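Long-range contact in HAT1-interacting factor 1 (Saccharomyces cerevisiae, PDB 4NQ0), which chaperones histones H3 and H4 as a component of the nuclear HAT-B histone acetyltransferase complex and takes part in chromatin assembly and telomere silencing: residues F64-E75 with F194-Y203. Residues are numbered along the deposited sequence; the frame is centred on the assembly and turned at random.
Sequences FTIFAQAVYNME and FHIYFENDLY
Glu75 lays its CG over one face of the Tyr203 ring, 3.6 Å from the ring centroid, in a CH-pi contact. CG stands anti to the backbone N (chi1 -173°), and a bend at chi2 turns the carboxylate back, bringing OE1 to 3.2 Å from Leu202 CD1. The Tyr203 ring meets Tyr72 edge to edge, with CE1 3.7 Å from Tyr72 CD1. With an alanine for Tyr203, Glu75 CG would probably lose the ring face it packs on, and Tyr72 its edge neighbour. Val71 CG1 presses on Leu202 CD2 at 3.4 Å, a tight fit. Further along, Phe67 joins an aromatic cluster with Tyr197 and Phe198. Tyr197 points its edge at the Phe67 face, offset, with planes at 87°. Phe67 CZ lies 3.6 Å from Phe194 O, which sits at the ring edge. Met74 CE reaches the edge of Phe198. Tyr197 OH is hydrogen-bonded to Asp208, Gln212 and Arg190, which fixes its outer end. Apolar and aromatic packing joins helix 61-77 to the 3-10 segment 194-198 and the start of helix 202-218, the latter two within the predicted first TPR repeat. No hydrogen bond crosses between the segments, so the join depends on how rings and methyls fit.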
ATOM      1  N   PHE A  64      -0.164  -9.607  -9.357  1.00 27.87           N
ATOM      2  CA  PHE A  64       0.968  -9.117  -8.578  1.00 27.94           C
ATOM      3  C   PHE A  64       0.574  -8.811  -7.139  1.00 27.89           C
ATOM      4  O   PHE A  64       1.283  -9.184  -6.195  1.00 27.66           O
ATOM      5  CB  PHE A  64       1.580  -7.896  -9.281  1.00 28.13           C
ATOM      6  CG  PHE A  64       2.306  -8.241 -10.556  1.00 27.71           C
ATOM      7  CD1 PHE A  64       3.671  -8.492 -10.541  1.00 28.89           C
ATOM      8  CD2 PHE A  64       1.623  -8.337 -11.765  1.00 27.86           C
ATOM      9  CE1 PHE A  64       4.353  -8.819 -11.715  1.00 28.30           C
ATOM     10  CE2 PHE A  64       2.295  -8.669 -12.932  1.00 27.92           C
ATOM     11  CZ  PHE A  64       3.654  -8.905 -12.911  1.00 27.46           C
ATOM     12  N   THR A  65      -0.586  -8.185  -6.954  1.00 28.11           N
ATOM     13  CA  THR A  65      -1.011  -7.787  -5.599  1.00 28.40           C
ATOM     14  C   THR A  65      -1.401  -8.976  -4.723  1.00 28.65           C
ATOM     15  O   THR A  65      -1.012  -9.046  -3.549  1.00 28.57           O
ATOM     16  CB  THR A  65      -2.138  -6.743  -5.632  1.00 28.67           C
ATOM     17  OG1 THR A  65      -3.322  -7.316  -6.201  1.00 29.88           O
ATOM     18  CG2 THR A  65      -1.702  -5.537  -6.458  1.00 27.29           C
ATOM     19  N   ILE A  66      -2.131  -9.928  -5.295  1.00 28.98           N
ATOM     20  CA  ILE A  66      -2.432 -11.181  -4.597  1.00 29.56           C
ATOM     21  C   ILE A  66      -1.148 -11.954  -4.286  1.00 29.53           C
ATOM     22  O   ILE A  66      -0.956 -12.420  -3.157  1.00 29.74           O
ATOM     23  CB  ILE A  66      -3.415 -12.061  -5.407  1.00 30.29           C
ATOM     24  CG1 ILE A  66      -4.774 -11.355  -5.522  1.00 30.62           C
ATOM     25  CG2 ILE A  66      -3.594 -13.422  -4.747  1.00 30.92           C
ATOM     26  CD1 ILE A  66      -5.638 -11.889  -6.614  1.00 31.46           C
ATOM     27  N   PHE A  67      -0.257 -12.060  -5.277  1.00 29.55           N
ATOM     28  CA  PHE A  67       1.029 -12.745  -5.108  1.00 29.80           C
ATOM     29  C   PHE A  67       1.792 -12.102  -3.940  1.00 30.41           C
ATOM     30  O   PHE A  67       2.314 -12.798  -3.063  1.00 31.09           O
ATOM     31  CB  PHE A  67       1.834 -12.646  -6.419  1.00 29.42           C
ATOM     32  CG  PHE A  67       2.992 -13.636  -6.571  1.00 28.75           C
ATOM     33  CD1 PHE A  67       3.489 -14.400  -5.513  1.00 29.24           C
ATOM     34  CD2 PHE A  67       3.624 -13.742  -7.803  1.00 26.86           C
ATOM     35  CE1 PHE A  67       4.568 -15.261  -5.709  1.00 28.77           C
ATOM     36  CE2 PHE A  67       4.697 -14.601  -8.003  1.00 27.78           C
ATOM     37  CZ  PHE A  67       5.165 -15.361  -6.957  1.00 28.81           C
ATOM     38  N   ALA A  68       1.839 -10.772  -3.918  1.00 30.58           N
ATOM     39  CA  ALA A  68       2.562 -10.050  -2.877  1.00 31.20           C
ATOM     40  C   ALA A  68       1.962 -10.304  -1.495  1.00 32.39           C
ATOM     41  O   ALA A  68       2.684 -10.603  -0.551  1.00 32.36           O
ATOM     42  CB  ALA A  68       2.580  -8.565  -3.179  1.00 30.62           C
ATOM     43  N   GLN A  69       0.646 -10.185  -1.377  1.00 33.68           N
ATOM     44  CA  GLN A  69      -0.025 -10.497  -0.116  1.00 35.24           C
ATOM     45  C   GLN A  69       0.285 -11.917   0.325  1.00 36.30           C
ATOM     46  O   GLN A  69       0.646 -12.139   1.476  1.00 36.60           O
ATOM     47  CB  GLN A  69      -1.531 -10.350  -0.242  1.00 35.87           C
ATOM     48  CG  GLN A  69      -2.008  -8.931  -0.459  1.00 37.15           C
ATOM     49  CD  GLN A  69      -3.175  -8.571   0.441  1.00 40.24           C
ATOM     50  OE1 GLN A  69      -4.234  -8.164  -0.033  1.00 42.93           O
ATOM     51  NE2 GLN A  69      -2.985  -8.723   1.750  1.00 41.77           N
ATOM     52  N   ALA A  70       0.168 -12.866  -0.606  1.00 36.97           N
ATOM     53  CA  ALA A  70       0.367 -14.277  -0.288  1.00 37.88           C
ATOM     54  C   ALA A  70       1.736 -14.499   0.325  1.00 38.86           C
ATOM     55  O   ALA A  70       1.858 -15.116   1.387  1.00 39.55           O
ATOM     56  CB  ALA A  70       0.201 -15.139  -1.531  1.00 37.75           C
ATOM     57  N   VAL A  71       2.761 -13.972  -0.340  1.00 39.19           N
ATOM     58  CA  VAL A  71       4.136 -14.191   0.075  1.00 40.31           C
ATOM     59  C   VAL A  71       4.457 -13.430   1.366  1.00 41.46           C
ATOM     60  O   VAL A  71       5.178 -13.933   2.222  1.00 42.08           O
ATOM     61  CB  VAL A  71       5.116 -13.819  -1.059  1.00 40.15           C
ATOM     62  CG1 VAL A  71       6.538 -13.924  -0.588  1.00 40.47           C
ATOM     63  CG2 VAL A  71       4.888 -14.729  -2.266  1.00 39.31           C
ATOM     64  N   TYR A  72       3.911 -12.231   1.514  1.00 42.16           N
ATOM     65  CA  TYR A  72       4.053 -11.488   2.765  1.00 43.49           C
ATOM     66  C   TYR A  72       3.534 -12.321   3.940  1.00 45.16           C
ATOM     67  O   TYR A  72       4.230 -12.510   4.936  1.00 45.70           O
ATOM     68  CB  TYR A  72       3.306 -10.148   2.686  1.00 42.96           C
ATOM     69  CG  TYR A  72       3.119  -9.450   4.019  1.00 44.22           C
ATOM     70  CD1 TYR A  72       4.208  -9.158   4.830  1.00 45.52           C
ATOM     71  CD2 TYR A  72       1.855  -9.065   4.458  1.00 45.52           C
ATOM     72  CE1 TYR A  72       4.043  -8.508   6.048  1.00 47.20           C
ATOM     73  CE2 TYR A  72       1.680  -8.418   5.670  1.00 46.57           C
ATOM     74  CZ  TYR A  72       2.779  -8.140   6.460  1.00 47.36           C
ATOM     75  OH  TYR A  72       2.613  -7.500   7.670  1.00 49.38           O
ATOM     76  N   ASN A  73       2.313 -12.826   3.804  1.00 46.40           N
ATOM     77  CA  ASN A  73       1.688 -13.618   4.865  1.00 48.33           C
ATOM     78  C   ASN A  73       2.384 -14.945   5.165  1.00 50.06           C
ATOM     79  O   ASN A  73       2.279 -15.459   6.281  1.00 51.09           O
ATOM     80  CB  ASN A  73       0.211 -13.843   4.558  1.00 48.31           C
ATOM     81  CG  ASN A  73      -0.658 -12.743   5.115  1.00 48.91           C
ATOM     82  OD1 ASN A  73      -0.776 -12.604   6.332  1.00 50.58           O
ATOM     83  ND2 ASN A  73      -1.269 -11.949   4.234  1.00 47.95           N
ATOM     84  N   MET A  74       3.084 -15.488   4.169  1.00 51.20           N
ATOM     85  CA  MET A  74       3.918 -16.671   4.356  1.00 52.85           C
ATOM     86  C   MET A  74       5.065 -16.353   5.305  1.00 54.23           C
ATOM     87  O   MET A  74       5.424 -17.174   6.153  1.00 55.45           O
ATOM     88  CB  MET A  74       4.491 -17.171   3.017  1.00 52.63           C
ATOM     89  CG  MET A  74       3.532 -18.000   2.164  1.00 52.57           C
ATOM     90  SD  MET A  74       4.131 -18.250   0.466  1.00 52.46           S
ATOM     91  CE  MET A  74       5.674 -19.120   0.761  1.00 52.50           C
ATOM     92  N   GLU A  75       5.649 -15.168   5.153  1.00 54.56           N
ATOM     93  CA  GLU A  75       6.776 -14.768   5.989  1.00 55.72           C
ATOM     94  C   GLU A  75       6.306 -14.484   7.412  1.00 56.99           C
ATOM     95  O   GLU A  75       6.957 -14.897   8.373  1.00 57.87           O
ATOM     96  CB  GLU A  75       7.484 -13.547   5.398  1.00 54.95           C
ATOM     97  CG  GLU A  75       8.776 -13.147   6.119  1.00 55.63           C
ATOM     98  CD  GLU A  75       9.822 -14.257   6.159  1.00 57.30           C
ATOM     99  OE1 GLU A  75       9.944 -15.026   5.183  1.00 56.22           O
ATOM    100  OE2 GLU A  75      10.537 -14.352   7.178  1.00 59.55           O
ATOM    101  N   PHE A 194       9.196 -16.062 -12.313  1.00 33.67           N
ATOM    102  CA  PHE A 194       8.452 -15.649 -11.107  1.00 33.46           C
ATOM    103  C   PHE A 194       8.618 -16.562  -9.894  1.00 34.40           C
ATOM    104  O   PHE A 194       8.201 -16.197  -8.802  1.00 33.66           O
ATOM    105  CB  PHE A 194       6.962 -15.468 -11.411  1.00 32.81           C
ATOM    106  CG  PHE A 194       6.668 -14.263 -12.255  1.00 32.00           C
ATOM    107  CD1 PHE A 194       6.385 -13.042 -11.665  1.00 31.11           C
ATOM    108  CD2 PHE A 194       6.704 -14.344 -13.637  1.00 32.74           C
ATOM    109  CE1 PHE A 194       6.125 -11.934 -12.428  1.00 31.16           C
ATOM    110  CE2 PHE A 194       6.432 -13.225 -14.419  1.00 32.45           C
ATOM    111  CZ  PHE A 194       6.145 -12.021 -13.808  1.00 31.94           C
ATOM    112  N   HIS A 195       9.224 -17.736 -10.086  1.00 35.56           N
ATOM    113  CA  HIS A 195       9.585 -18.603  -8.974  1.00 37.28           C
ATOM    114  C   HIS A 195      10.599 -17.931  -8.036  1.00 37.58           C
ATOM    115  O   HIS A 195      10.755 -18.346  -6.895  1.00 37.89           O
ATOM    116  CB  HIS A 195      10.152 -19.942  -9.484  1.00 38.36           C
ATOM    117  CG  HIS A 195      11.607 -19.890  -9.861  1.00 41.47           C
ATOM    118  ND1 HIS A 195      12.042 -19.665 -11.153  1.00 44.75           N
ATOM    119  CD2 HIS A 195      12.726 -20.029  -9.107  1.00 44.12           C
ATOM    120  CE1 HIS A 195      13.367 -19.671 -11.177  1.00 46.36           C
ATOM    121  NE2 HIS A 195      13.807 -19.883  -9.948  1.00 46.49           N
ATOM    122  N   ILE A 196      11.299 -16.912  -8.537  1.00 38.04           N
ATOM    123  CA  ILE A 196      12.286 -16.157  -7.750  1.00 38.65           C
ATOM    124  C   ILE A 196      11.682 -15.546  -6.480  1.00 38.26           C
ATOM    125  O   ILE A 196      12.386 -15.372  -5.485  1.00 38.75           O
ATOM    126  CB  ILE A 196      12.950 -15.031  -8.607  1.00 38.54           C
ATOM    127  CG1 ILE A 196      14.198 -14.474  -7.909  1.00 40.01           C
ATOM    128  CG2 ILE A 196      11.964 -13.907  -8.895  1.00 38.10           C
ATOM    129  N   TYR A 197      10.381 -15.259  -6.504  1.00 37.55           N
ATOM    130  CA  TYR A 197       9.705 -14.606  -5.373  1.00 37.28           C
ATOM    131  C   TYR A 197       9.357 -15.548  -4.214  1.00 38.44           C
ATOM    132  O   TYR A 197       8.840 -15.103  -3.184  1.00 38.10           O
ATOM    133  CB  TYR A 197       8.467 -13.848  -5.862  1.00 36.50           C
ATOM    134  CG  TYR A 197       8.806 -12.749  -6.856  1.00 34.63           C
ATOM    135  CD1 TYR A 197       9.618 -11.686  -6.488  1.00 34.25           C
ATOM    136  CD2 TYR A 197       8.322 -12.775  -8.152  1.00 34.25           C
ATOM    137  CE1 TYR A 197       9.957 -10.689  -7.387  1.00 34.03           C
ATOM    138  CE2 TYR A 197       8.643 -11.776  -9.060  1.00 33.69           C
ATOM    139  CZ  TYR A 197       9.452 -10.733  -8.671  1.00 33.61           C
ATOM    140  OH  TYR A 197       9.784  -9.736  -9.549  1.00 33.55           O
ATOM    141  N   PHE A 198       9.660 -16.836  -4.366  1.00 39.70           N
ATOM    142  CA  PHE A 198       9.612 -17.771  -3.235  1.00 41.28           C
ATOM    143  C   PHE A 198      10.982 -17.909  -2.558  1.00 42.89           C
ATOM    144  O   PHE A 198      11.097 -18.553  -1.518  1.00 43.70           O
ATOM    145  CB  PHE A 198       9.105 -19.142  -3.693  1.00 41.47           C
ATOM    146  CG  PHE A 198       7.665 -19.134  -4.135  1.00 40.54           C
ATOM    147  CD1 PHE A 198       6.643 -19.005  -3.207  1.00 40.26           C
ATOM    148  CD2 PHE A 198       7.330 -19.245  -5.473  1.00 39.86           C
ATOM    149  CE1 PHE A 198       5.311 -19.000  -3.616  1.00 39.99           C
ATOM    150  CE2 PHE A 198       6.001 -19.232  -5.880  1.00 38.93           C
ATOM    151  CZ  PHE A 198       4.998 -19.114  -4.960  1.00 38.26           C
ATOM    152  N   GLU A 199      12.003 -17.279  -3.134  1.00 43.86           N
ATOM    153  CA  GLU A 199      13.387 -17.451  -2.683  1.00 45.60           C
ATOM    154  C   GLU A 199      13.841 -16.250  -1.869  1.00 45.54           C
ATOM    155  O   GLU A 199      13.310 -15.148  -2.023  1.00 44.89           O
ATOM    156  CB  GLU A 199      14.349 -17.591  -3.873  1.00 46.05           C
ATOM    157  CG  GLU A 199      13.791 -18.261  -5.131  1.00 47.72           C
ATOM    158  CD  GLU A 199      14.030 -19.751  -5.188  1.00 50.13           C
ATOM    159  OE1 GLU A 199      14.246 -20.250  -6.311  1.00 51.85           O
ATOM    160  OE2 GLU A 199      14.001 -20.419  -4.128  1.00 52.14           O
ATOM    161  N   ASN A 200      14.850 -16.468  -1.029  1.00 46.62           N
ATOM    162  CA  ASN A 200      15.514 -15.393  -0.290  1.00 46.79           C
ATOM    163  C   ASN A 200      14.540 -14.572   0.564  1.00 45.95           C
ATOM    164  O   ASN A 200      13.761 -15.137   1.338  1.00 46.36           O
ATOM    165  CB  ASN A 200      16.298 -14.504  -1.261  1.00 46.79           C
ATOM    166  CG  ASN A 200      17.125 -15.301  -2.234  1.00 48.42           C
ATOM    167  OD1 ASN A 200      18.048 -16.024  -1.847  1.00 51.54           O
ATOM    168  ND2 ASN A 200      16.798 -15.182  -3.515  1.00 49.43           N
ATOM    169  N   ASP A 201      14.567 -13.249   0.421  1.00 45.02           N
ATOM    170  CA  ASP A 201      13.835 -12.363   1.315  1.00 43.96           C
ATOM    171  C   ASP A 201      12.427 -12.135   0.778  1.00 42.19           C
ATOM    172  O   ASP A 201      12.242 -11.433  -0.211  1.00 40.90           O
ATOM    173  CB  ASP A 201      14.598 -11.041   1.452  1.00 44.27           C
ATOM    174  CG  ASP A 201      13.975 -10.109   2.459  1.00 45.00           C
ATOM    175  OD1 ASP A 201      12.751  -9.882   2.395  1.00 46.21           O
ATOM    176  OD2 ASP A 201      14.717  -9.586   3.315  1.00 47.90           O
ATOM    177  N   LEU A 202      11.443 -12.727   1.449  1.00 41.58           N
ATOM    178  CA  LEU A 202      10.048 -12.671   1.014  1.00 40.62           C
ATOM    179  C   LEU A 202       9.446 -11.265   1.148  1.00 39.52           C
ATOM    180  O   LEU A 202       8.649 -10.853   0.306  1.00 38.10           O
ATOM    181  CB  LEU A 202       9.205 -13.693   1.784  1.00 41.04           C
ATOM    182  CG  LEU A 202       9.584 -15.168   1.558  1.00 42.23           C
ATOM    183  CD1 LEU A 202       8.773 -16.089   2.442  1.00 42.76           C
ATOM    184  CD2 LEU A 202       9.412 -15.552   0.095  1.00 41.51           C
ATOM    185  N   TYR A 203       9.823 -10.537   2.195  1.00 39.25           N
ATOM    186  CA  TYR A 203       9.412  -9.134   2.327  1.00 38.59           C
ATOM    187  C   TYR A 203       9.864  -8.340   1.103  1.00 37.29           C
ATOM    188  O   TYR A 203       9.065  -7.641   0.477  1.00 36.63           O
ATOM    189  CB  TYR A 203       9.987  -8.488   3.602  1.00 39.53           C
ATOM    190  CG  TYR A 203       9.433  -9.024   4.910  1.00 41.35           C
ATOM    191  CD1 TYR A 203       8.067  -9.211   5.086  1.00 44.15           C
ATOM    192  CD2 TYR A 203      10.276  -9.320   5.979  1.00 44.40           C
ATOM    193  CE1 TYR A 203       7.552  -9.691   6.292  1.00 45.64           C
ATOM    194  CE2 TYR A 203       9.770  -9.803   7.186  1.00 45.72           C
ATOM    195  CZ  TYR A 203       8.409  -9.979   7.333  1.00 46.18           C
ATOM    196  OH  TYR A 203       7.892 -10.458   8.512  1.00 49.45           O
TER